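Local coordinates for 7,8-dihydro-6-hydroxymethylpterin pyrophosphokinase-dihydropteroate synthase (Plasmodium falciparum, PDB 6JWS), which probably makes 7,8-dihydropteroate in folate biosynthesis, first transferring diphosphate from ATP to 6-hydroxymethyl-7,8-dihydropterin and then joining the activated pterin to 4-aminobenzoate, at residues 482-487 / 507-512; 494-499 / 522-527. The protein carries 1 engineered substitution. All blocks are in the same frame, centred on the assembly; numbering follows the deposited sequence.

Contact 1: residues 482-487 / 507-512; sequences DTINYN and CTNNPE. With PT1 (pteroic acid), chain I.
Tyr486 forms the close-packed part of this surface contact, while Asn509 and Ile484 make its solvent side. Asn510 ND2 approaches Tyr486 CB to 3.4 Å, its amide inclined 26° to the phenol ring. Glu512 O meets the ring edge at CE2, 3.7 Å away. An Asx turn, in which Asn510 OD1 accepts from Glu512 N, shapes this corner; the carboxylate of Glu512 leads away to a salt bridge with Lys515.

On the more exposed side, Asn509 holds the turn at Ile484 through one direct hydrogen bond, the only one across the segments. With CG anti to the backbone N (chi1 166°), the amide of Asn509 reaches across so that ND2 lies 2.9 Å from Ile484 O. The N-H...O angle is 148°; the carbonyl oxygen lies close to the amide plane of Asn509, whereas ND2 stands well above the carbonyl plane of Ile484. A water takes the second grip on the same oxygen, donating to Ile484 O and accepting from Asn510 N. The side chain of Ile484 crosses Asn509 at about a right angle: CG1 sits between backbone N and carbonyl carbon, the crowded position, and CD1 rests 3.8 Å from Asn509 CG.

At the strand end of 482-487, Asp482 serves the pterin pocket, its OD2 2.7 Å from N8 of pteroic acid, which Asn502 and Asp575 also bind. Thr483 OG1 accepts from Asn485 N in an ST turn, and Asn485 OD1 then caps Val488 N at the start of the next helix. The contact thus joins the turn between strand 478-482 and helix 486-494 to the loop that follows strand 500-503, with Thr508 resting on helix 547-564 and Ile484 against Asp503.

Contact 2: residues 494-499 / 522-527; sequences DNDLVD and KFYSVV
This is a partly buried contact between two loop approaches to neighbouring parallel strands of the TIM barrel, at the strands' N-terminal ends, and it is bridged largely by water. No direct hydrogen bond crosses between 494-499 and 522-527. Instead the ring of Tyr524 lies along the backbone of the first segment: CG stands anti to the carbonyl carbon (chi1 -60°), which brings CD1 to 3.4 Å from Asp499 O, an oxygen at the ring edge and in its plane. Further along, CE1 comes 3.6 Å from Val498 O. The phenol OH is hydrogen-bonded to Lys519.

Three waters bridge the polar atoms. One molecule donates to Asp496 OD2 and to Val498 O, 3.0 Å away, with weaker links to Lys522 NZ and Tyr524 OH. Another connects Asp499 O to Ser525 N, 3.0 Å from the latter, where the two backbones are still too far apart to pair directly. A third donates to Asp499 OD1 and is weakly held by Lys522 NZ. That ammonium, carried on a chain bent at its last three torsions, makes a long salt bridge of 3.8 Å to Asp496 OD2. Asp499 OD1 lies farther off and probably adds to the negative field around it, while OD2 accepts from Ile479 N.

Asp496, with positive phi, is the C-prime residue of the Schellman motif that ends helix 486-494 and turns the chain toward strand 500-503. Val498 packs on Phe489, Cys492 and Val493 of that helix and on Leu456 of helix 448-464. The Ser525 hydroxyl bonds Arg571 and Val377, at the end of strand 372-377 in the antiparallel sheet. Backbone pairing of Ser525 with Leu501, and of Val526 with Arg571 and Leu573, places strand 525-529 between strands 500-503 and 572-575.

In the fold
Contacts 1 and 2 lie at opposite ends of the same part of the TIM barrel, their centres about 13 Å apart. Along the chain their segments alternate: residues 482-487 lead into helix 486-494, residues 494-499 leave it for strand 500-503, residues 507-512 follow that strand, and residues 522-527 enter strand 525-529. The four segments therefore bracket one helix and one strand of the beta-alpha barrel, contact 1 at the C-terminal strand ends and contact 2 at the N-terminal ends. The two meet where Cys507 SG packs on Val526 CG2, 4.2 Å away. Each includes a pteroic acid pocket residue, Asp482 or Val527, though neither takes part across the segments.

Contact 1: residues 482-487 / 507-512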
ATOM      1  N   ASP B 482     -19.338 -24.193  -1.902  1.00 14.16           N
ATOM      2  CA  ASP B 482     -18.799 -24.346  -0.568  1.00 13.71           C
ATOM      3  C   ASP B 482     -19.396 -25.618   0.030  1.00 13.54           C
ATOM      4  O   ASP B 482     -20.448 -25.567   0.684  1.00 13.81           O
ATOM      5  CB  ASP B 482     -19.148 -23.110   0.266  1.00 14.82           C
ATOM      6  CG  ASP B 482     -18.516 -23.040   1.655  1.00 17.27           C
ATOM      7  OD1 ASP B 482     -18.033 -24.078   2.167  1.00 16.94           O
ATOM      8  OD2 ASP B 482     -18.499 -21.927   2.231  1.00 20.22           O
ATOM      9  N   THR B 483     -18.720 -26.745  -0.203  1.00 11.99           N
ATOM     10  CA  THR B 483     -19.161 -28.020   0.345  1.00 11.95           C
ATOM     11  C   THR B 483     -17.957 -28.878   0.756  1.00 11.99           C
ATOM     12  O   THR B 483     -16.858 -28.727   0.212  1.00 12.09           O
ATOM     13  CB  THR B 483     -20.078 -28.763  -0.645  1.00 11.75           C
ATOM     14  OG1 THR B 483     -20.641 -29.852   0.082  1.00 11.81           O
ATOM     15  CG2 THR B 483     -19.386 -29.303  -1.887  1.00 10.76           C
ATOM     16  N   ILE B 484     -18.189 -29.821   1.677  1.00 12.04           N
ATOM     17  CA  ILE B 484     -17.217 -30.858   1.998  1.00 12.67           C
ATOM     18  C   ILE B 484     -17.813 -32.208   1.604  1.00 14.04           C
ATOM     19  O   ILE B 484     -17.229 -33.273   1.888  1.00 14.72           O
ATOM     20  CB  ILE B 484     -16.868 -30.842   3.498  1.00 12.41           C
ATOM     21  CG1 ILE B 484     -18.089 -31.175   4.369  1.00 12.13           C
ATOM     22  CG2 ILE B 484     -16.223 -29.515   3.895  1.00 12.78           C
ATOM     23  CD1 ILE B 484     -17.797 -31.183   5.863  1.00 11.46           C
ATOM     24  N   ASN B 485     -18.973 -32.152   0.940  1.00 13.65           N
ATOM     25  CA  ASN B 485     -19.786 -33.347   0.800  1.00 15.22           C
ATOM     26  C   ASN B 485     -19.666 -33.935  -0.602  1.00 14.57           C
ATOM     27  O   ASN B 485     -20.068 -33.333  -1.592  1.00 14.15           O
ATOM     28  CB  ASN B 485     -21.221 -33.146   1.293  1.00 17.47           C
ATOM     29  CG  ASN B 485     -21.995 -34.442   1.287  1.00 21.21           C
ATOM     30  OD1 ASN B 485     -22.548 -34.837   0.255  1.00 25.67           O
ATOM     31  ND2 ASN B 485     -22.004 -35.134   2.419  1.00 23.03           N
ATOM     32  N   TYR B 486     -19.110 -35.142  -0.655  1.00 15.32           N
ATOM     33  CA  TYR B 486     -18.966 -35.905  -1.880  1.00 16.24           C
ATOM     34  C   TYR B 486     -20.258 -35.943  -2.708  1.00 17.32           C
ATOM     35  O   TYR B 486     -20.232 -35.616  -3.896  1.00 17.89           O
ATOM     36  CB  TYR B 486     -18.500 -37.315  -1.528  1.00 16.32           C
ATOM     37  CG  TYR B 486     -18.295 -38.183  -2.738  1.00 17.27           C
ATOM     38  CD1 TYR B 486     -19.354 -38.872  -3.316  1.00 18.30           C
ATOM     39  CD2 TYR B 486     -17.038 -38.330  -3.290  1.00 17.67           C
ATOM     40  CE1 TYR B 486     -19.173 -39.677  -4.424  1.00 19.45           C
ATOM     41  CE2 TYR B 486     -16.830 -39.141  -4.394  1.00 19.62           C
ATOM     42  CZ  TYR B 486     -17.906 -39.800  -4.971  1.00 21.37           C
ATOM     43  OH  TYR B 486     -17.704 -40.601  -6.058  1.00 24.55           O
ATOM     44  N   ASN B 487     -21.380 -36.358  -2.097  1.00 17.33           N
ATOM     45  CA  ASN B 487     -22.614 -36.564  -2.850  1.00 18.02           C
ATOM     46  C   ASN B 487     -23.105 -35.258  -3.470  1.00 17.18           C
ATOM     47  O   ASN B 487     -23.529 -35.242  -4.624  1.00 17.51           O
ATOM     48  CB  ASN B 487     -23.694 -37.284  -2.035  1.00 19.18           C
ATOM     49  CG  ASN B 487     -23.434 -38.778  -1.992  1.00 22.17           C
ATOM     50  OD1 ASN B 487     -22.794 -39.323  -2.884  1.00 24.11           O
ATOM     51  ND2 ASN B 487     -23.887 -39.454  -0.952  1.00 25.84           N
ATOM     52  N   CYS B 507     -10.382 -31.057   1.984  1.00 11.16           N
ATOM     53  CA  CYS B 507     -10.653 -32.378   1.437  1.00 11.49           C
ATOM     54  C   CYS B 507     -10.208 -33.461   2.423  1.00 11.99           C
ATOM     55  O   CYS B 507      -9.833 -34.550   2.008  1.00 13.06           O
ATOM     56  CB  CYS B 507      -9.937 -32.577   0.106  1.00 11.92           C
ATOM     57  SG  CYS B 507     -10.414 -31.394  -1.184  1.00 13.56           S
ATOM     58  N   THR B 508     -10.201 -33.156   3.726  1.00 12.16           N
ATOM     59  CA  THR B 508      -9.938 -34.185   4.714  1.00 12.23           C
ATOM     60  C   THR B 508     -11.233 -34.830   5.204  1.00 13.23           C
ATOM     61  O   THR B 508     -11.151 -35.905   5.791  1.00 14.44           O
ATOM     62  CB  THR B 508      -9.140 -33.678   5.928  1.00 12.28           C
ATOM     63  OG1 THR B 508      -9.893 -32.651   6.577  1.00 12.44           O
ATOM     64  CG2 THR B 508      -7.754 -33.174   5.582  1.00 12.16           C
ATOM     65  N   ASN B 509     -12.398 -34.166   5.058  1.00 13.51           N
ATOM     66  CA  ASN B 509     -13.663 -34.772   5.468  1.00 14.49           C
ATOM     67  C   ASN B 509     -13.901 -36.040   4.646  1.00 14.90           C
ATOM     68  O   ASN B 509     -14.331 -37.052   5.180  1.00 15.39           O
ATOM     69  CB  ASN B 509     -14.901 -33.874   5.329  1.00 13.79           C
ATOM     70  CG  ASN B 509     -16.216 -34.647   5.448  1.00 14.87           C
ATOM     71  OD1 ASN B 509     -16.558 -35.160   6.512  1.00 15.58           O
ATOM     72  ND2 ASN B 509     -16.999 -34.720   4.380  1.00 14.21           N
ATOM     73  N   ASN B 510     -13.639 -35.962   3.341  1.00 14.83           N
ATOM     74  CA  ASN B 510     -13.843 -37.099   2.466  1.00 15.28           C
ATOM     75  C   ASN B 510     -12.862 -37.000   1.302  1.00 15.19           C
ATOM     76  O   ASN B 510     -13.201 -36.418   0.270  1.00 15.35           O
ATOM     77  CB  ASN B 510     -15.289 -37.192   1.958  1.00 14.92           C
ATOM     78  CG  ASN B 510     -15.506 -38.494   1.213  1.00 15.44           C
ATOM     79  OD1 ASN B 510     -14.532 -39.163   0.871  1.00 13.84           O
ATOM     80  ND2 ASN B 510     -16.762 -38.870   0.970  1.00 16.53           N
ATOM     81  N   PRO B 511     -11.626 -37.540   1.436  1.00 16.00           N
ATOM     82  CA  PRO B 511     -10.601 -37.413   0.395  1.00 15.75           C
ATOM     83  C   PRO B 511     -11.037 -37.910  -0.982  1.00 17.15           C
ATOM     84  O   PRO B 511     -10.498 -37.438  -1.982  1.00 16.79           O
ATOM     85  CB  PRO B 511      -9.394 -38.181   0.942  1.00 15.55           C
ATOM     86  CG  PRO B 511      -9.608 -38.124   2.443  1.00 15.79           C
ATOM     87  CD  PRO B 511     -11.108 -38.226   2.636  1.00 15.82           C
ATOM     88  N   GLU B 512     -12.092 -38.750  -1.034  1.00 16.82           N
ATOM     89  CA  GLU B 512     -12.590 -39.277  -2.299  1.00 17.60           C
ATOM     90  C   GLU B 512     -13.147 -38.159  -3.185  1.00 17.22           C
ATOM     91  O   GLU B 512     -13.212 -38.313  -4.403  1.00 16.27           O
ATOM     92  CB  GLU B 512     -13.613 -40.411  -2.115  1.00 20.50           C
ATOM     93  CG  GLU B 512     -13.190 -41.495  -1.114  1.00 23.42           C
ATOM     94  CD  GLU B 512     -11.902 -42.257  -1.427  1.00 28.87           C
ATOM     95  OE1 GLU B 512     -11.556 -42.376  -2.620  1.00 29.81           O
ATOM     96  OE2 GLU B 512     -11.235 -42.738  -0.477  1.00 32.95           O
TER
HETATM   97  C2  PT1 I 801     -13.652 -18.748   4.230  1.00  8.52           C
HETATM   98  C3  PT1 I 801     -15.048 -19.102   4.492  1.00  8.58           C
HETATM   99  C5  PT1 I 801     -15.646 -20.098   3.597  1.00  8.38           C
HETATM  100  N6  PT1 I 801     -15.779 -18.555   5.492  1.00  9.25           N
HETATM  101  C7  PT1 I 801     -13.564 -20.280   2.423  1.00  8.49           C
HETATM  102  N9  PT1 I 801     -14.879 -20.632   2.603  1.00  8.42           N
HETATM  103  C10 PT1 I 801     -17.062 -18.961   5.683  1.00  9.10           C
HETATM  104  N11 PT1 I 801     -12.808 -20.852   1.418  1.00  8.25           N
HETATM  105  C12 PT1 I 801     -17.623 -19.927   4.856  1.00  8.68           C
HETATM  106  C21 PT1 I 801     -16.081 -15.296  12.316  1.00 11.14           C
HETATM  107  O22 PT1 I 801     -16.763 -14.247  12.479  1.00 12.07           O
HETATM  108  O1  PT1 I 801     -13.040 -17.849   5.011  1.00  8.65           O
HETATM  109  N4  PT1 I 801     -12.984 -19.340   3.216  1.00  8.46           N
HETATM  110  N8  PT1 I 801     -16.920 -20.456   3.833  1.00  8.24           N
HETATM  111  C13 PT1 I 801     -17.842 -18.375   6.829  1.00  9.75           C
HETATM  112  N14 PT1 I 801     -17.287 -18.915   8.101  1.00 10.13           N
HETATM  113  C15 PT1 I 801     -16.993 -18.069   9.116  1.00 10.05           C
HETATM  114  C16 PT1 I 801     -15.930 -18.363   9.997  1.00  9.83           C
HETATM  115  C17 PT1 I 801     -17.789 -16.888   9.278  1.00  9.72           C
HETATM  116  C18 PT1 I 801     -15.639 -17.454  11.043  1.00 10.20           C
HETATM  117  C19 PT1 I 801     -17.497 -15.998  10.341  1.00 10.02           C
HETATM  118  C20 PT1 I 801     -16.410 -16.273  11.209  1.00 10.55           C
HETATM  119  O23 PT1 I 801     -15.121 -15.528  13.069  1.00 11.41           O
HETATM  120  O   HOH W   1     -14.198 -33.365   2.011  1.00 14.18           O

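Contact 2: residues 494-499 / 522-527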
ATOM      1  N   ASP B 494     -21.843 -33.636 -12.206  1.00 25.88           N
ATOM      2  CA  ASP B 494     -22.547 -34.482 -13.166  1.00 26.30           C
ATOM      3  C   ASP B 494     -23.471 -33.634 -14.039  1.00 24.50           C
ATOM      4  O   ASP B 494     -23.601 -33.898 -15.221  1.00 26.02           O
ATOM      5  CB  ASP B 494     -23.336 -35.620 -12.500  1.00 26.95           C
ATOM      6  CG  ASP B 494     -22.491 -36.776 -11.977  1.00 29.47           C
ATOM      7  OD1 ASP B 494     -21.292 -36.846 -12.329  1.00 30.23           O
ATOM      8  OD2 ASP B 494     -23.049 -37.614 -11.220  1.00 34.18           O
ATOM      9  N   ASN B 495     -24.062 -32.590 -13.453  1.00 23.99           N
ATOM     10  CA  ASN B 495     -25.063 -31.766 -14.107  1.00 23.15           C
ATOM     11  C   ASN B 495     -24.467 -30.441 -14.587  1.00 23.65           C
ATOM     12  O   ASN B 495     -25.207 -29.565 -15.018  1.00 22.32           O
ATOM     13  CB  ASN B 495     -26.268 -31.582 -13.179  1.00 25.83           C
ATOM     14  CG  ASN B 495     -27.106 -32.846 -13.080  1.00 28.79           C
ATOM     15  OD1 ASN B 495     -27.958 -33.076 -13.937  1.00 33.93           O
ATOM     16  ND2 ASN B 495     -26.860 -33.685 -12.080  1.00 24.98           N
ATOM     17  N   ASP B 496     -23.135 -30.280 -14.463  1.00 26.08           N
ATOM     18  CA  ASP B 496     -22.405 -29.095 -14.910  1.00 26.20           C
ATOM     19  C   ASP B 496     -22.928 -27.836 -14.224  1.00 22.85           C
ATOM     20  O   ASP B 496     -23.151 -26.812 -14.860  1.00 20.96           O
ATOM     21  CB  ASP B 496     -22.336 -28.980 -16.439  1.00 34.04           C
ATOM     22  CG  ASP B 496     -21.420 -30.021 -17.076  1.00 49.36           C
ATOM     23  OD1 ASP B 496     -21.905 -31.147 -17.358  1.00 54.90           O
ATOM     24  OD2 ASP B 496     -20.211 -29.713 -17.268  1.00 59.68           O
ATOM     25  N   LEU B 497     -23.093 -27.909 -12.903  1.00 20.56           N
ATOM     26  CA  LEU B 497     -23.663 -26.784 -12.180  1.00 19.71           C
ATOM     27  C   LEU B 497     -22.563 -25.901 -11.593  1.00 17.82           C
ATOM     28  O   LEU B 497     -22.869 -24.792 -11.169  1.00 17.85           O
ATOM     29  CB  LEU B 497     -24.623 -27.301 -11.090  1.00 19.90           C
ATOM     30  CG  LEU B 497     -25.801 -28.150 -11.588  1.00 20.20           C
ATOM     31  CD1 LEU B 497     -26.718 -28.544 -10.445  1.00 19.68           C
ATOM     32  CD2 LEU B 497     -26.597 -27.401 -12.648  1.00 20.35           C
ATOM     33  N   VAL B 498     -21.312 -26.395 -11.560  1.00 16.19           N
ATOM     34  CA  VAL B 498     -20.246 -25.738 -10.817  1.00 16.64           C
ATOM     35  C   VAL B 498     -18.913 -25.891 -11.547  1.00 17.16           C
ATOM     36  O   VAL B 498     -18.732 -26.838 -12.313  1.00 18.38           O
ATOM     37  CB  VAL B 498     -20.139 -26.230  -9.354  1.00 16.77           C
ATOM     38  CG1 VAL B 498     -21.418 -25.980  -8.575  1.00 16.08           C
ATOM     39  CG2 VAL B 498     -19.720 -27.695  -9.253  1.00 15.54           C
ATOM     40  N   ASP B 499     -17.980 -24.972 -11.245  1.00 16.61           N
ATOM     41  CA  ASP B 499     -16.607 -25.015 -11.717  1.00 16.62           C
ATOM     42  C   ASP B 499     -15.601 -25.359 -10.614  1.00 15.61           C
ATOM     43  O   ASP B 499     -14.577 -25.955 -10.906  1.00 15.78           O
ATOM     44  CB  ASP B 499     -16.234 -23.662 -12.311  1.00 18.51           C
ATOM     45  CG  ASP B 499     -17.229 -23.290 -13.382  1.00 21.12           C
ATOM     46  OD1 ASP B 499     -17.305 -24.067 -14.374  1.00 21.04           O
ATOM     47  OD2 ASP B 499     -17.963 -22.273 -13.179  1.00 20.92           O
ATOM     48  N   LYS B 522     -12.373 -33.215 -18.404  1.00 40.72           N
ATOM     49  CA  LYS B 522     -12.485 -32.038 -17.555  1.00 34.23           C
ATOM     50  C   LYS B 522     -11.570 -32.166 -16.341  1.00 27.19           C
ATOM     51  O   LYS B 522     -11.432 -33.244 -15.769  1.00 23.70           O
ATOM     52  CB  LYS B 522     -13.919 -31.897 -17.033  1.00 35.42           C
ATOM     53  CG  LYS B 522     -14.814 -30.971 -17.835  1.00 38.95           C
ATOM     54  CD  LYS B 522     -14.391 -29.525 -17.742  1.00 42.46           C
ATOM     55  CE  LYS B 522     -15.162 -28.736 -16.706  1.00 43.24           C
ATOM     56  NZ  LYS B 522     -16.580 -28.538 -17.093  1.00 43.86           N
ATOM     57  N   PHE B 523     -10.987 -31.032 -15.942  1.00 23.16           N
ATOM     58  CA  PHE B 523     -10.435 -30.862 -14.608  1.00 21.20           C
ATOM     59  C   PHE B 523     -11.237 -29.776 -13.900  1.00 20.21           C
ATOM     60  O   PHE B 523     -11.762 -28.872 -14.550  1.00 19.10           O
ATOM     61  CB  PHE B 523      -8.946 -30.512 -14.651  1.00 20.54           C
ATOM     62  CG  PHE B 523      -8.026 -31.597 -15.155  1.00 21.59           C
ATOM     63  CD1 PHE B 523      -7.555 -32.585 -14.306  1.00 21.69           C
ATOM     64  CD2 PHE B 523      -7.589 -31.604 -16.474  1.00 22.76           C
ATOM     65  CE1 PHE B 523      -6.701 -33.575 -14.767  1.00 21.60           C
ATOM     66  CE2 PHE B 523      -6.733 -32.590 -16.934  1.00 21.66           C
ATOM     67  CZ  PHE B 523      -6.288 -33.572 -16.079  1.00 21.70           C
ATOM     68  N   TYR B 524     -11.339 -29.888 -12.568  1.00 19.22           N
ATOM     69  CA  TYR B 524     -11.934 -28.823 -11.777  1.00 19.19           C
ATOM     70  C   TYR B 524     -10.935 -28.281 -10.759  1.00 17.93           C
ATOM     71  O   TYR B 524     -10.106 -29.021 -10.228  1.00 17.43           O
ATOM     72  CB  TYR B 524     -13.199 -29.290 -11.052  1.00 20.83           C
ATOM     73  CG  TYR B 524     -14.295 -29.769 -11.964  1.00 21.49           C
ATOM     74  CD1 TYR B 524     -15.230 -28.885 -12.479  1.00 23.71           C
ATOM     75  CD2 TYR B 524     -14.408 -31.110 -12.302  1.00 23.44           C
ATOM     76  CE1 TYR B 524     -16.261 -29.314 -13.302  1.00 23.93           C
ATOM     77  CE2 TYR B 524     -15.433 -31.561 -13.125  1.00 25.11           C
ATOM     78  CZ  TYR B 524     -16.356 -30.656 -13.634  1.00 25.55           C
ATOM     79  OH  TYR B 524     -17.358 -31.090 -14.450  1.00 26.94           O
ATOM     80  N   SER B 525     -11.078 -26.981 -10.469  1.00 15.25           N
ATOM     81  CA  SER B 525     -10.218 -26.312  -9.513  1.00 12.66           C
ATOM     82  C   SER B 525     -10.783 -26.466  -8.112  1.00 11.56           C
ATOM     83  O   SER B 525     -11.957 -26.784  -7.934  1.00 11.16           O
ATOM     84  CB  SER B 525     -10.075 -24.884  -9.890  1.00 11.74           C
ATOM     85  OG  SER B 525      -9.319 -24.814 -11.078  1.00 12.59           O
ATOM     86  N   VAL B 526      -9.944 -26.174  -7.117  1.00 10.66           N
ATOM     87  CA  VAL B 526     -10.300 -26.488  -5.750  1.00  9.59           C
ATOM     88  C   VAL B 526      -9.630 -25.489  -4.817  1.00  9.88           C
ATOM     89  O   VAL B 526      -8.446 -25.180  -4.993  1.00  9.81           O
ATOM     90  CB  VAL B 526      -9.932 -27.941  -5.391  1.00  9.36           C
ATOM     91  CG1 VAL B 526      -8.485 -28.305  -5.744  1.00  8.85           C
ATOM     92  CG2 VAL B 526     -10.270 -28.258  -3.935  1.00  9.01           C
ATOM     93  N   VAL B 527     -10.408 -25.018  -3.827  1.00  9.07           N
ATOM     94  CA  VAL B 527      -9.881 -24.221  -2.742  1.00  8.73           C
ATOM     95  C   VAL B 527      -9.665 -25.149  -1.538  1.00  8.95           C
ATOM     96  O   VAL B 527     -10.574 -25.867  -1.133  1.00  8.66           O
ATOM     97  CB  VAL B 527     -10.828 -23.043  -2.425  1.00  8.94           C
ATOM     98  CG1 VAL B 527     -10.250 -22.098  -1.367  1.00  8.52           C
ATOM     99  CG2 VAL B 527     -11.217 -22.259  -3.689  1.00  8.40           C
TER
HETATM  100  O   HOH W   2     -19.255 -28.233 -14.950  1.00 41.00           O
HETATM  101  O   HOH W   3     -12.570 -25.304 -12.443  1.00 13.19           O
HETATM  102  O   HOH W   4     -16.016 -25.855 -15.350  1.00 19.08           O